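Local coordinates for hydrolase (Rhizobium meliloti, PDB 5HOE) that acts as a carbohydrate acetylesterase of the GDSL (SGNH) hydrolase family, removing acetyl groups from sugars, and assembles as an octamer, at the interface of chains A and B and the interface of chains A and C. Coordinates in Å, arbitrary orientation; residue numbers count along the deposited sequence, not the author numbering. Chains: chain A/B/C, Hydrolase.

Contact 1: the interface of chains A and B. Residues chain A 119, 123, 188; chain B 112-113, 163, 166-167.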
# COMPACT_ATOMS: atom_id res chain seq x y z
N TYR A 119 12.55 -24.86 6.11
CA TYR A 119 11.11 -25.05 6.29
C TYR A 119 10.31 -23.97 5.58
O TYR A 119 9.29 -24.27 4.95
CB TYR A 119 10.73 -25.13 7.77
CG TYR A 119 9.30 -25.57 7.91
CD1 TYR A 119 8.97 -26.91 7.82
CD2 TYR A 119 8.27 -24.65 8.04
CE1 TYR A 119 7.66 -27.33 7.90
CE2 TYR A 119 6.95 -25.06 8.10
CZ TYR A 119 6.66 -26.40 8.04
OH TYR A 119 5.34 -26.80 8.11
N ASN A 123 7.52 -24.47 2.85
CA ASN A 123 6.22 -23.83 3.03
C ASN A 123 5.84 -22.98 1.82
O ASN A 123 4.65 -22.86 1.49
CB ASN A 123 6.22 -23.00 4.31
CG ASN A 123 4.83 -22.62 4.74
OD1 ASN A 123 3.96 -23.48 4.92
ND2 ASN A 123 4.60 -21.32 4.93
N PHE A 188 1.78 -34.79 3.42
CA PHE A 188 0.78 -34.08 4.21
C PHE A 188 -0.35 -33.56 3.33
O PHE A 188 -1.53 -33.72 3.65
CB PHE A 188 1.50 -32.94 4.94
CG PHE A 188 0.65 -32.13 5.88
CD1 PHE A 188 -0.04 -31.02 5.43
CD2 PHE A 188 0.58 -32.46 7.23
CE1 PHE A 188 -0.79 -30.24 6.31
CE2 PHE A 188 -0.15 -31.69 8.11
CZ PHE A 188 -0.84 -30.57 7.65
N SER B 112 6.92 -22.20 13.44
CA SER B 112 8.32 -21.88 13.17
C SER B 112 8.46 -20.63 12.31
O SER B 112 9.31 -19.77 12.58
CB SER B 112 9.00 -23.08 12.51
OG SER B 112 8.33 -23.43 11.31
N TYR B 113 7.66 -20.51 11.25
CA TYR B 113 7.84 -19.43 10.27
C TYR B 113 7.34 -18.06 10.74
O TYR B 113 7.57 -17.06 10.03
CB TYR B 113 7.20 -19.83 8.92
CG TYR B 113 5.75 -20.24 8.97
CD1 TYR B 113 4.74 -19.29 9.01
CD2 TYR B 113 5.39 -21.58 8.92
CE1 TYR B 113 3.41 -19.66 9.04
CE2 TYR B 113 4.05 -21.96 8.92
CZ TYR B 113 3.06 -20.99 9.00
OH TYR B 113 1.74 -21.36 8.99
N TRP B 163 5.94 -33.14 8.83
CA TRP B 163 5.51 -31.82 8.38
C TRP B 163 5.00 -30.99 9.54
O TRP B 163 5.34 -29.81 9.67
CB TRP B 163 4.46 -31.93 7.27
CG TRP B 163 4.15 -30.58 6.66
CD1 TRP B 163 2.97 -29.89 6.73
CD2 TRP B 163 5.06 -29.75 5.94
NE1 TRP B 163 3.10 -28.69 6.08
CE2 TRP B 163 4.37 -28.58 5.59
CE3 TRP B 163 6.40 -29.88 5.55
CZ2 TRP B 163 4.97 -27.54 4.88
CZ3 TRP B 163 6.99 -28.86 4.85
CH2 TRP B 163 6.28 -27.71 4.51
N GLY B 166 8.03 -29.83 11.65
CA GLY B 166 8.65 -28.64 11.10
C GLY B 166 7.79 -27.40 11.27
O GLY B 166 8.30 -26.31 11.57
N MET B 167 6.48 -27.55 11.09
CA MET B 167 5.54 -26.44 11.22
C MET B 167 5.64 -25.79 12.59
O MET B 167 5.54 -24.56 12.72
CB MET B 167 4.12 -26.96 10.99
CG MET B 167 3.06 -25.87 10.81
SD MET B 167 1.39 -26.54 10.66
CE MET B 167 1.50 -27.40 9.10
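This is an aromatic interface between copies of the GDSL-family esterase, one of the joints of the octamer: A:Tyr119 packs on the short helix 162-167 of chain B, and B:Trp163 reaches from that helix to both A:Tyr119 and A:Phe188. The chain A tyrosine, from helix 118-133, lays one face against the backbone of B:Gly166, whose carbonyl carbon C stands 3.6 Å from the ring centroid. Its phenol end reaches over the indole face of B:Trp163, the hydroxyl O offset toward the rim, and A:Tyr119 CE1 packs 3.5 Å from B:Trp163 CZ3. At the CD1 edge of the indole stands A:Phe188, which receives that edge on the middle of its phenyl face, B:Trp163 CD1 3.3 Å from A:Phe188 CG. A chi1 of -172° puts B:Trp163 CG opposite its own backbone nitrogen, sending the indole out towards both chain A rings. At the far rim of A:Tyr119, B:Tyr113 CD2 meets CE2 edge to edge at 3.9 Å. The amide nitrogen ND2 of A:Asn123 hovers over the B:Tyr113 face, the two planes 15° apart. Behind them B:Ser112 OG donates a 2.9 Å hydrogen bond to B:Gly166 O, tying the 3-10 helix 112-114 to the helix that receives the tyrosine.

Contact 2: the interface of chains A and B. Residues chain A 188, 190; chain B 35-38, 163.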
# COMPACT_ATOMS: atom_id res chain seq x y z
N PHE A 188 1.78 -34.79 3.42
CA PHE A 188 0.78 -34.08 4.21
C PHE A 188 -0.35 -33.56 3.33
O PHE A 188 -1.53 -33.72 3.65
CB PHE A 188 1.50 -32.94 4.94
CG PHE A 188 0.65 -32.13 5.88
CD1 PHE A 188 -0.04 -31.02 5.43
CD2 PHE A 188 0.58 -32.46 7.23
CE1 PHE A 188 -0.79 -30.24 6.31
CE2 PHE A 188 -0.15 -31.69 8.11
CZ PHE A 188 -0.84 -30.57 7.65
N LYS A 190 -1.13 -34.72 0.42
CA LYS A 190 -1.66 -35.84 -0.36
C LYS A 190 -1.46 -35.65 -1.87
O LYS A 190 -2.35 -35.92 -2.68
CB LYS A 190 -3.12 -36.15 0.03
CG LYS A 190 -3.36 -36.30 1.55
CD LYS A 190 -2.71 -37.58 2.12
CE LYS A 190 -2.81 -37.67 3.67
NZ LYS A 190 -1.91 -36.69 4.37
N GLU B 35 -3.22 -39.65 9.23
CA GLU B 35 -2.69 -39.02 8.03
C GLU B 35 -2.40 -37.53 8.21
O GLU B 35 -1.98 -36.87 7.25
CB GLU B 35 -3.66 -39.18 6.85
CG GLU B 35 -3.58 -40.53 6.13
CD GLU B 35 -2.24 -40.76 5.45
OE1 GLU B 35 -1.43 -39.82 5.37
OE2 GLU B 35 -2.00 -41.90 5.00
N SER B 36 -2.64 -37.00 9.41
CA SER B 36 -2.45 -35.59 9.75
C SER B 36 -3.48 -34.65 9.12
O SER B 36 -4.11 -33.88 9.83
CB SER B 36 -1.03 -35.12 9.43
OG SER B 36 -0.08 -35.85 10.18
N SER B 37 -3.63 -34.69 7.79
CA SER B 37 -4.48 -33.76 7.07
C SER B 37 -4.81 -34.38 5.73
O SER B 37 -3.96 -35.08 5.16
CB SER B 37 -3.76 -32.41 6.87
OG SER B 37 -4.56 -31.46 6.16
N PRO B 38 -6.03 -34.14 5.20
CA PRO B 38 -7.11 -33.36 5.80
C PRO B 38 -7.92 -34.16 6.82
O PRO B 38 -7.65 -35.35 7.01
CB PRO B 38 -8.00 -33.05 4.60
CG PRO B 38 -7.89 -34.30 3.77
CD PRO B 38 -6.42 -34.71 3.90
N TRP B 163 5.94 -33.14 8.83
CA TRP B 163 5.51 -31.82 8.38
C TRP B 163 5.00 -30.99 9.54
O TRP B 163 5.34 -29.81 9.67
CB TRP B 163 4.46 -31.93 7.27
CG TRP B 163 4.15 -30.58 6.66
CD1 TRP B 163 2.97 -29.89 6.73
CD2 TRP B 163 5.06 -29.75 5.94
NE1 TRP B 163 3.10 -28.69 6.08
CE2 TRP B 163 4.37 -28.58 5.59
CE3 TRP B 163 6.40 -29.88 5.55
CZ2 TRP B 163 4.97 -27.54 4.88
CZ3 TRP B 163 6.99 -28.86 4.85
CH2 TRP B 163 6.28 -27.71 4.51
O HOH W 1 -3.72 -32.03 3.58
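A:Lys190 pushes its ammonium nitrogen into a nest of carbonyls on B:Ser37 and B:Glu35. NZ donates to B:Ser37 O at 2.7 Å, coming in almost head-on to the carbonyl at 169°. The bond from NZ to B:Glu35 O, 2.9 Å long, lies in the carbonyl plane and uses a lone pair. A third bond stays within chain A: NZ sits 3.1 Å from A:Phe188 O, well above that carbonyl's plane. The ammonium thus bridges two acceptors, A:Phe188 O and B:Ser37 O, which stand 3.2 Å apart and would otherwise probably repel. The carboxylate of B:Glu35 adds a salt bridge to NZ through OE1, though this residue is poorly ordered. Were A:Lys190 an alanine, the carbonyls of B:Ser37 and B:Glu35 would probably lose their shared donor, and the facing oxygens would stand unscreened. Further out, a water joins A:Phe188 O to B:Ser37 OG. B:Ser37 CB covers the phenyl face of A:Phe188 opposite B:Trp163, 3.5 Å from CZ, and B:Ser36 CB brushes its rim. Bends at chi2 (-70°) and chi4 (-71°) curl the lysine back toward its own helix. A:Lys190 follows helix 171-189, capping its C-terminal end, while B:Glu35 to B:Ser37 form a loop running into the cis peptide before B:Pro38, and B:Trp163 comes from helix 162-167.

Contact 3: the interface of chains A and C. Residues chain A 97, 141-143; chain C 28, 39-41.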
# COMPACT_ATOMS: atom_id res chain seq x y z
N PRO A 97 -7.78 -27.02 -19.71
CA PRO A 97 -7.76 -28.11 -18.73
C PRO A 97 -6.36 -28.69 -18.52
O PRO A 97 -5.60 -28.83 -19.49
CB PRO A 97 -8.67 -29.15 -19.39
CG PRO A 97 -8.43 -28.97 -20.84
CD PRO A 97 -8.36 -27.46 -20.99
N THR A 141 -15.01 -22.30 -16.31
CA THR A 141 -14.98 -23.65 -16.85
C THR A 141 -15.47 -24.67 -15.83
O THR A 141 -15.52 -24.39 -14.63
CB THR A 141 -13.57 -24.07 -17.29
OG1 THR A 141 -12.85 -24.63 -16.17
CG2 THR A 141 -12.79 -22.90 -17.88
N PRO A 142 -15.83 -25.87 -16.28
CA PRO A 142 -16.16 -26.96 -15.35
C PRO A 142 -14.99 -27.88 -15.04
O PRO A 142 -15.21 -28.95 -14.47
CB PRO A 142 -17.21 -27.73 -16.16
CG PRO A 142 -16.66 -27.66 -17.56
CD PRO A 142 -15.99 -26.30 -17.68
N TYR A 143 -13.77 -27.50 -15.40
CA TYR A 143 -12.66 -28.43 -15.34
C TYR A 143 -12.21 -28.65 -13.89
O TYR A 143 -12.26 -27.73 -13.07
CB TYR A 143 -11.50 -27.89 -16.16
CG TYR A 143 -11.73 -27.91 -17.66
CD1 TYR A 143 -12.15 -29.07 -18.30
CD2 TYR A 143 -11.54 -26.76 -18.42
CE1 TYR A 143 -12.34 -29.11 -19.67
CE2 TYR A 143 -11.74 -26.78 -19.80
CZ TYR A 143 -12.15 -27.95 -20.42
OH TYR A 143 -12.33 -27.97 -21.78
N TRP C 28 -7.61 -18.13 -25.72
CA TRP C 28 -7.74 -19.37 -24.94
C TRP C 28 -8.64 -20.37 -25.65
O TRP C 28 -8.36 -21.58 -25.66
CB TRP C 28 -8.30 -19.06 -23.55
CG TRP C 28 -8.47 -20.29 -22.66
CD1 TRP C 28 -7.49 -20.94 -21.97
CD2 TRP C 28 -9.69 -20.98 -22.35
NE1 TRP C 28 -8.01 -21.99 -21.27
CE2 TRP C 28 -9.36 -22.04 -21.48
CE3 TRP C 28 -11.03 -20.81 -22.72
CZ2 TRP C 28 -10.32 -22.93 -20.99
CZ3 TRP C 28 -11.98 -21.68 -22.23
CH2 TRP C 28 -11.62 -22.73 -21.38
N THR C 39 -18.10 -23.17 -19.66
CA THR C 39 -17.92 -23.77 -20.97
C THR C 39 -16.59 -24.51 -21.05
O THR C 39 -15.70 -24.35 -20.20
CB THR C 39 -18.02 -22.74 -22.10
OG1 THR C 39 -18.27 -23.41 -23.35
CG2 THR C 39 -16.74 -21.93 -22.22
N LEU C 40 -16.44 -25.25 -22.13
CA LEU C 40 -15.25 -26.03 -22.42
C LEU C 40 -14.33 -25.24 -23.36
O LEU C 40 -14.70 -24.21 -23.93
CB LEU C 40 -15.64 -27.35 -23.08
CG LEU C 40 -16.51 -28.24 -22.18
CD1 LEU C 40 -17.27 -29.29 -22.98
CD2 LEU C 40 -15.65 -28.91 -21.13
N ARG C 41 -13.12 -25.76 -23.51
CA ARG C 41 -12.12 -25.15 -24.37
C ARG C 41 -12.09 -25.84 -25.73
O ARG C 41 -12.11 -27.07 -25.82
CB ARG C 41 -10.74 -25.26 -23.72
CG ARG C 41 -9.66 -24.40 -24.34
CD ARG C 41 -8.31 -24.62 -23.65
NE ARG C 41 -7.31 -23.67 -24.11
CZ ARG C 41 -6.04 -23.68 -23.73
NH1 ARG C 41 -5.61 -24.57 -22.84
NH2 ARG C 41 -5.20 -22.79 -24.22
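The phenol oxygen A:Tyr143 OH accepts a nearly straight hydrogen bond from the backbone N of C:Arg41, 2.9 Å long and 169° at the hydrogen. It fastens a chain A loop to the loop beside the GDSL motif of chain C, where C:Trp28 belongs to helix 25-28, the helix that carries the family's nucleophilic serine. C:Leu40 crosses the tyrosine at about a right angle, its CD2 methyl 3.6 Å from A:Tyr143 CE1 and also touching the CG of A:Pro142. A:Pro97 lies over the tyrosine ring, CB above its centre, which probably limits the tilt of the phenol; the same proline meets C:Arg41 through its CD. The methyl CG2 of A:Thr141 rests against the far rim of the indole, 3.7 Å from C:Trp28 CH2. With chi1 at 87°, the OG1 of that threonine turns inward instead and takes the backbone N-H of A:Tyr143 at 3.1 Å, bracing the loop that presents the tyrosine. Across the contact, C:Arg41 stretches out over C:Trp28: its CG methylene stands above the centre of the indole, and NE donates to C:Trp28 O at 2.8 Å with the oxygen in the guanidinium plane. That bond ties the arginine's side chain back to the motif helix.

Contacts 1 and 2 are neighbouring stretches of the A-B interface, their C-alpha centres about 12 Å apart, and share A:Phe188 and B:Trp163, so the aromatic cluster and the lysine-capped helix end form one continuous joint. Contact 3, in the A-C interface, lies about 35 Å from contact 1 and about 30 Å from contact 2, elsewhere on chain A. The A-C interface as a whole is two-fold symmetric, so contact 3 has a twin with the chains exchanged; the A-B interface is not an exact two-fold. Each subunit can thus hold different neighbours, which fits an octamer built from at least two kinds of joint.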